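Local coordinates for protein xyloglucan-specific endo-beta-1,4-glucanase (Uncultured bacterium, PDB 4W88) that probably hydrolyses internal beta-1,4-glucosidic bonds in the backbone of xyloglucan, acting as a family 5 glycoside hydrolase, at residues L142-M147 against R191-C196; S3-I8 against N217-L222. The protein carries 1 engineered substitution. One frame throughout, in Å; residues are numbered along the deposited sequence.

Contact 1. Residues L142-M147 against R191-C196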
loop_
_atom_site.group_PDB
_atom_site.type_symbol
_atom_site.label_atom_id
_atom_site.label_comp_id
_atom_site.label_asym_id
_atom_site.label_seq_id
_atom_site.Cartn_x
_atom_site.Cartn_y
_atom_site.Cartn_z
ATOM N N LEU A 142 2.697 -8.047 11.596
ATOM C CA LEU A 142 2.022 -6.752 11.356
ATOM C C LEU A 142 3.124 -5.682 11.108
ATOM O O LEU A 142 4.004 -5.444 11.950
ATOM C CB LEU A 142 1.166 -6.322 12.545
ATOM C CG LEU A 142 0.519 -4.898 12.501
ATOM C CD1 LEU A 142 -0.383 -4.793 11.308
ATOM C CD2 LEU A 142 -0.279 -4.648 13.738
HETATM N N MSE A 143 2.993 -4.999 9.950
HETATM C CA MSE A 143 3.885 -3.949 9.504
HETATM C C MSE A 143 3.079 -2.689 9.320
HETATM O O MSE A 143 1.829 -2.749 9.099
HETATM C CB MSE A 143 4.459 -4.408 8.177
HETATM C CG MSE A 143 5.141 -5.761 8.284
HETATM SE SE MSE A 143 6.024 -6.312 6.605
HETATM C CE MSE A 143 4.508 -6.991 5.620
ATOM N N PHE A 144 3.729 -1.539 9.504
ATOM C CA PHE A 144 3.090 -0.244 9.359
ATOM C C PHE A 144 3.697 0.472 8.149
ATOM O O PHE A 144 4.925 0.522 7.991
ATOM C CB PHE A 144 3.328 0.663 10.579
ATOM C CG PHE A 144 2.800 0.160 11.904
ATOM C CD1 PHE A 144 1.725 -0.746 12.046
ATOM C CD2 PHE A 144 3.332 0.727 13.080
ATOM C CE1 PHE A 144 1.296 -1.152 13.305
ATOM C CE2 PHE A 144 2.853 0.371 14.308
ATOM C CZ PHE A 144 1.830 -0.564 14.424
ATOM N N GLU A 145 2.812 1.074 7.348
ATOM C CA GLU A 145 3.204 1.887 6.193
ATOM C C GLU A 145 2.698 3.306 6.428
ATOM O O GLU A 145 1.501 3.582 6.534
ATOM C CB GLU A 145 2.636 1.259 4.902
ATOM C CG GLU A 145 2.984 2.032 3.599
ATOM C CD GLU A 145 2.460 1.299 2.343
ATOM O OE1 GLU A 145 1.693 0.319 2.538
ATOM O OE2 GLU A 145 2.780 1.738 1.187
ATOM N N GLY A 146 3.653 4.222 6.649
ATOM C CA GLY A 146 3.324 5.509 7.258
ATOM C C GLY A 146 2.331 6.384 6.482
ATOM O O GLY A 146 1.432 6.980 7.088
HETATM N N MSE A 147 2.483 6.369 5.146
HETATM C CA MSE A 147 1.725 7.236 4.243
HETATM C C MSE A 147 1.431 6.471 2.978
HETATM O O MSE A 147 2.134 5.504 2.624
HETATM C CB MSE A 147 2.511 8.528 3.863
HETATM C CG MSE A 147 2.920 9.298 5.107
HETATM SE SE MSE A 147 3.920 10.927 4.578
HETATM C CE MSE A 147 5.682 10.135 4.339
ATOM N N ARG A 191 9.354 -3.541 14.869
ATOM C CA ARG A 191 8.381 -3.766 13.826
ATOM C C ARG A 191 8.885 -3.254 12.493
ATOM O O ARG A 191 9.537 -2.181 12.447
ATOM C CB ARG A 191 7.070 -3.008 14.194
ATOM C CG ARG A 191 5.914 -3.317 13.285
ATOM C CD ARG A 191 4.590 -2.753 13.736
ATOM N NE ARG A 191 4.245 -2.990 15.108
ATOM C CZ ARG A 191 3.947 -4.167 15.644
ATOM N NH1 ARG A 191 3.865 -5.255 14.895
ATOM N NH2 ARG A 191 3.745 -4.251 16.938
ATOM N N VAL A 192 8.559 -3.954 11.402
ATOM C CA VAL A 192 8.897 -3.412 10.106
ATOM C C VAL A 192 8.054 -2.135 9.860
ATOM O O VAL A 192 6.811 -2.199 9.820
ATOM C CB VAL A 192 8.700 -4.425 8.964
ATOM C CG1 VAL A 192 9.064 -3.838 7.561
ATOM C CG2 VAL A 192 9.491 -5.693 9.240
ATOM N N LEU A 193 8.763 -1.034 9.532
ATOM C CA LEU A 193 8.135 0.197 9.181
ATOM C C LEU A 193 8.420 0.530 7.733
ATOM O O LEU A 193 9.571 0.509 7.334
ATOM C CB LEU A 193 8.577 1.340 10.075
ATOM C CG LEU A 193 8.433 1.105 11.565
ATOM C CD1 LEU A 193 8.843 2.293 12.410
ATOM C CD2 LEU A 193 7.019 0.695 11.983
ATOM N N ILE A 194 7.384 0.885 6.981
ATOM C CA ILE A 194 7.470 0.922 5.540
ATOM C C ILE A 194 7.283 2.394 5.136
ATOM O O ILE A 194 6.184 2.965 5.228
ATOM C CB ILE A 194 6.410 0.022 4.855
ATOM C CG1 ILE A 194 6.503 -1.428 5.336
ATOM C CG2 ILE A 194 6.577 0.075 3.317
ATOM C CD1 ILE A 194 5.374 -2.357 4.859
ATOM N N ILE A 195 8.389 2.989 4.731
ATOM C CA ILE A 195 8.430 4.366 4.333
ATOM C C ILE A 195 8.131 4.424 2.826
ATOM O O ILE A 195 7.983 3.384 2.157
ATOM C CB ILE A 195 9.793 5.017 4.683
ATOM C CG1 ILE A 195 10.953 4.415 3.897
ATOM C CG2 ILE A 195 10.009 5.047 6.192
ATOM C CD1 ILE A 195 12.245 5.232 3.938
ATOM N N CYS A 196 8.113 5.619 2.243
ATOM C CA CYS A 196 7.792 5.741 0.833
ATOM C C CYS A 196 8.471 6.934 0.198
ATOM O O CYS A 196 8.951 7.848 0.881
ATOM C CB CYS A 196 6.260 5.842 0.627
ATOM S SG CYS A 196 5.486 7.294 1.313
HETATM O O HOH W 1 6.687 -6.129 11.462
HETATM O O HOH W 2 4.902 5.040 3.613
#
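Arg191 lays its aliphatic arm across the ring of Phe144: CD of Arg191 stands 3.5 Å from the centroid of the Phe144 ring and 7° off its normal, a CH-pi contact over the face. NE lies over the same face, 3.5 Å from Phe144 CZ. The bend at chi3 (-49°) then turns the guanidinium so that Arg191 NH1 donates to Leu142 O at 3.0 Å. That bond is fairly straight (165° at the hydrogen); the acceptor lies in the guanidinium plane, whereas the donor sits above the carbonyl plane. Leu142 O also takes a bond from a water that accepts from Val192 N, so two donors grip this oxygen.

Beyond it runs a parallel ladder. Phe144 N donates to Val192 O (3.2 Å), Ile194 N to Phe144 O (2.7 Å) and Gly146 N to Ile194 O (3.2 Å). A second water bridges Ile194 O and Met147 N where the segments diverge. Leu193 CD2 rests 3.8 Å from Phe144 CD2 on one face of the sheet; Glu145 and Ile194 occupy the other.

Asn188 OD1 accepts from Arg191 NE, Asp139 O takes a second bond from NH1 and Tyr138 O one from NH2. An alanine here, lacking CD and the guanidinium, would probably loosen the packing over the Phe144 ring and the tie at Leu142 O.

These are neighbouring strands of the TIM barrel. Phe144 faces outward to Trp128 of helix 117-134, while Glu145 points inward, its carboxylate held by Arg59, His200 and Thr270; strands 97-101 and 218-223 flank the pair.

Contact 2. Residues S3-I8 against N217-L222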
loop_
_atom_site.group_PDB
_atom_site.type_symbol
_atom_site.label_atom_id
_atom_site.label_comp_id
_atom_site.label_asym_id
_atom_site.label_seq_id
_atom_site.Cartn_x
_atom_site.Cartn_y
_atom_site.Cartn_z
ATOM N N SER A 3 18.784 -7.853 7.348
ATOM C CA SER A 3 18.323 -9.152 6.913
ATOM C C SER A 3 17.058 -9.623 7.683
ATOM O O SER A 3 16.299 -10.413 7.156
ATOM C CB SER A 3 19.466 -10.142 7.016
ATOM O OG SER A 3 19.818 -10.235 8.336
ATOM N N ARG A 4 16.820 -9.151 8.909
ATOM C CA ARG A 4 15.535 -9.432 9.567
ATOM C C ARG A 4 14.298 -9.057 8.746
ATOM O O ARG A 4 13.332 -9.816 8.651
ATOM C CB ARG A 4 15.456 -8.691 10.891
ATOM C CG ARG A 4 14.231 -9.036 11.659
ATOM C CD ARG A 4 14.414 -8.815 13.158
ATOM N NE ARG A 4 13.111 -8.962 13.808
ATOM C CZ ARG A 4 12.208 -7.990 13.855
ATOM N NH1 ARG A 4 12.447 -6.888 13.212
ATOM N NH2 ARG A 4 11.022 -8.189 14.406
ATOM N N VAL A 5 14.353 -7.896 8.116
ATOM C CA VAL A 5 13.234 -7.428 7.294
ATOM C C VAL A 5 13.087 -8.350 6.062
ATOM O O VAL A 5 12.004 -8.805 5.746
ATOM C CB VAL A 5 13.395 -5.995 6.809
ATOM C CG1 VAL A 5 12.231 -5.612 5.909
ATOM C CG2 VAL A 5 13.503 -5.045 7.989
ATOM N N PHE A 6 14.192 -8.676 5.422
ATOM C CA PHE A 6 14.166 -9.619 4.276
ATOM C C PHE A 6 13.596 -10.974 4.694
ATOM O O PHE A 6 12.757 -11.545 3.986
ATOM C CB PHE A 6 15.550 -9.772 3.656
ATOM C CG PHE A 6 16.006 -8.589 2.837
ATOM C CD1 PHE A 6 15.426 -8.270 1.630
ATOM C CD2 PHE A 6 17.080 -7.804 3.259
ATOM C CE1 PHE A 6 15.882 -7.194 0.875
ATOM C CE2 PHE A 6 17.513 -6.711 2.516
ATOM C CZ PHE A 6 16.955 -6.421 1.301
ATOM N N ASP A 7 13.967 -11.460 5.875
ATOM C CA ASP A 7 13.418 -12.739 6.319
ATOM C C ASP A 7 11.953 -12.715 6.535
ATOM O O ASP A 7 11.277 -13.619 6.085
ATOM C CB ASP A 7 14.068 -13.192 7.619
ATOM C CG ASP A 7 15.469 -13.586 7.407
ATOM O OD1 ASP A 7 15.988 -13.764 6.253
ATOM O OD2 ASP A 7 16.092 -13.852 8.462
ATOM N N ILE A 8 11.457 -11.655 7.178
ATOM C CA ILE A 8 10.012 -11.521 7.362
ATOM C C ILE A 8 9.290 -11.495 6.022
ATOM O O ILE A 8 8.370 -12.284 5.811
ATOM C CB ILE A 8 9.664 -10.283 8.206
ATOM C CG1 ILE A 8 10.103 -10.534 9.650
ATOM C CG2 ILE A 8 8.203 -9.987 8.175
ATOM C CD1 ILE A 8 10.169 -9.292 10.512
ATOM N N ASN A 217 15.207 -1.766 10.621
ATOM C CA ASN A 217 13.898 -2.414 10.487
ATOM C C ASN A 217 12.888 -1.616 9.678
ATOM O O ASN A 217 11.710 -1.492 10.061
ATOM C CB ASN A 217 13.342 -2.831 11.848
ATOM C CG ASN A 217 14.190 -3.929 12.465
ATOM O OD1 ASN A 217 14.397 -4.957 11.886
ATOM N ND2 ASN A 217 14.681 -3.698 13.643
ATOM N N ILE A 218 13.357 -1.198 8.506
ATOM C CA ILE A 218 12.522 -0.494 7.576
ATOM C C ILE A 218 12.486 -1.162 6.224
ATOM O O ILE A 218 13.339 -2.007 5.865
ATOM C CB ILE A 218 12.917 0.989 7.458
ATOM C CG1 ILE A 218 14.291 1.169 6.816
ATOM C CG2 ILE A 218 12.836 1.649 8.794
ATOM C CD1 ILE A 218 14.294 1.130 5.291
ATOM N N ALA A 219 11.475 -0.781 5.449
ATOM C CA ALA A 219 11.410 -1.127 4.017
ATOM C C ALA A 219 10.880 0.102 3.281
ATOM O O ALA A 219 10.280 0.982 3.891
ATOM C CB ALA A 219 10.484 -2.355 3.762
ATOM N N VAL A 220 11.091 0.097 1.977
ATOM C CA VAL A 220 10.640 1.144 1.084
ATOM C C VAL A 220 9.490 0.613 0.165
ATOM O O VAL A 220 9.656 -0.419 -0.494
ATOM C CB VAL A 220 11.757 1.711 0.222
ATOM C CG1 VAL A 220 11.193 2.789 -0.718
ATOM C CG2 VAL A 220 12.871 2.264 1.123
ATOM N N ALA A 221 8.348 1.304 0.215
ATOM C CA ALA A 221 7.174 1.002 -0.546
ATOM C C ALA A 221 7.148 1.898 -1.807
ATOM O O ALA A 221 7.452 3.128 -1.772
ATOM C CB ALA A 221 5.922 1.238 0.277
ATOM N N LEU A 222 6.790 1.224 -2.891
ATOM C CA LEU A 222 6.513 1.824 -4.201
ATOM C C LEU A 222 5.211 1.319 -4.742
ATOM O O LEU A 222 4.803 0.234 -4.418
ATOM C CB LEU A 222 7.690 1.532 -5.184
ATOM C CG LEU A 222 9.026 1.998 -4.657
ATOM C CD1 LEU A 222 10.093 1.402 -5.510
ATOM C CD2 LEU A 222 9.158 3.550 -4.604
#
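The N-terminal helix 3-9 meets a strand of the TIM barrel at the strand's N-terminal end, the end of the barrel away from the carbohydrate site of such folds. Two neighbouring side chains of the helix carry the contact. Val5 is directed toward 217-222, and both of its methyls touch it: CG2, anti to the carbonyl carbon, comes 3.6 Å from Asn217 CA and 3.7 Å from Ile218 O, while CG1 reaches Ala219 CB at 4.3 Å. Contacts this modest agree with the small buried area, 187 Å².

Arg4, extended from CG to NE, brings NH1 to within 3.0 Å of Asn217 OD1. The hydrogen bond is weak, with only 132° at the hydrogen, although OD1 lies in the guanidinium plane at its edge; the guanidinium and amide planes stand 84° apart. The stronger partner of Arg4 NH1 is Asp190 O, so two oxygens share this nitrogen. One turn further along the helix, Ile8 CD1 sits over the centre of a guanidinium face, 4.1 Å above it.

Asn217 is itself held by Asp215, which accepts from its backbone N. From there strand 218-223 runs between strands 193-196 and 267-272, with Val220 turned outward against Leu260 of helix 246-261.

How the contacts relate
Contacts 1 and 2, their centres 9 Å apart, are joined through adjacent barrel strands, 193-196 and 218-223. Probable hydrogen bonds run from Ala221 N to Ile195 O and from Ile195 N to Ala219 O, each 2.9 Å. Inside the barrel, Ala221 CB meets Ile194 CG2 and Glu145 OE2, both at 3.3 Å. Asp190, which binds Arg4, immediately precedes Arg191, so the strand entry is tied to both contacts. Contact 2 sits at the N-terminal end of its strand; contact 1 extends toward the ligand end. The Glu145 side chain is about 10 Å from a bound glucose unit, and Glu149, which lines the glycan pocket, follows 142-147 closely.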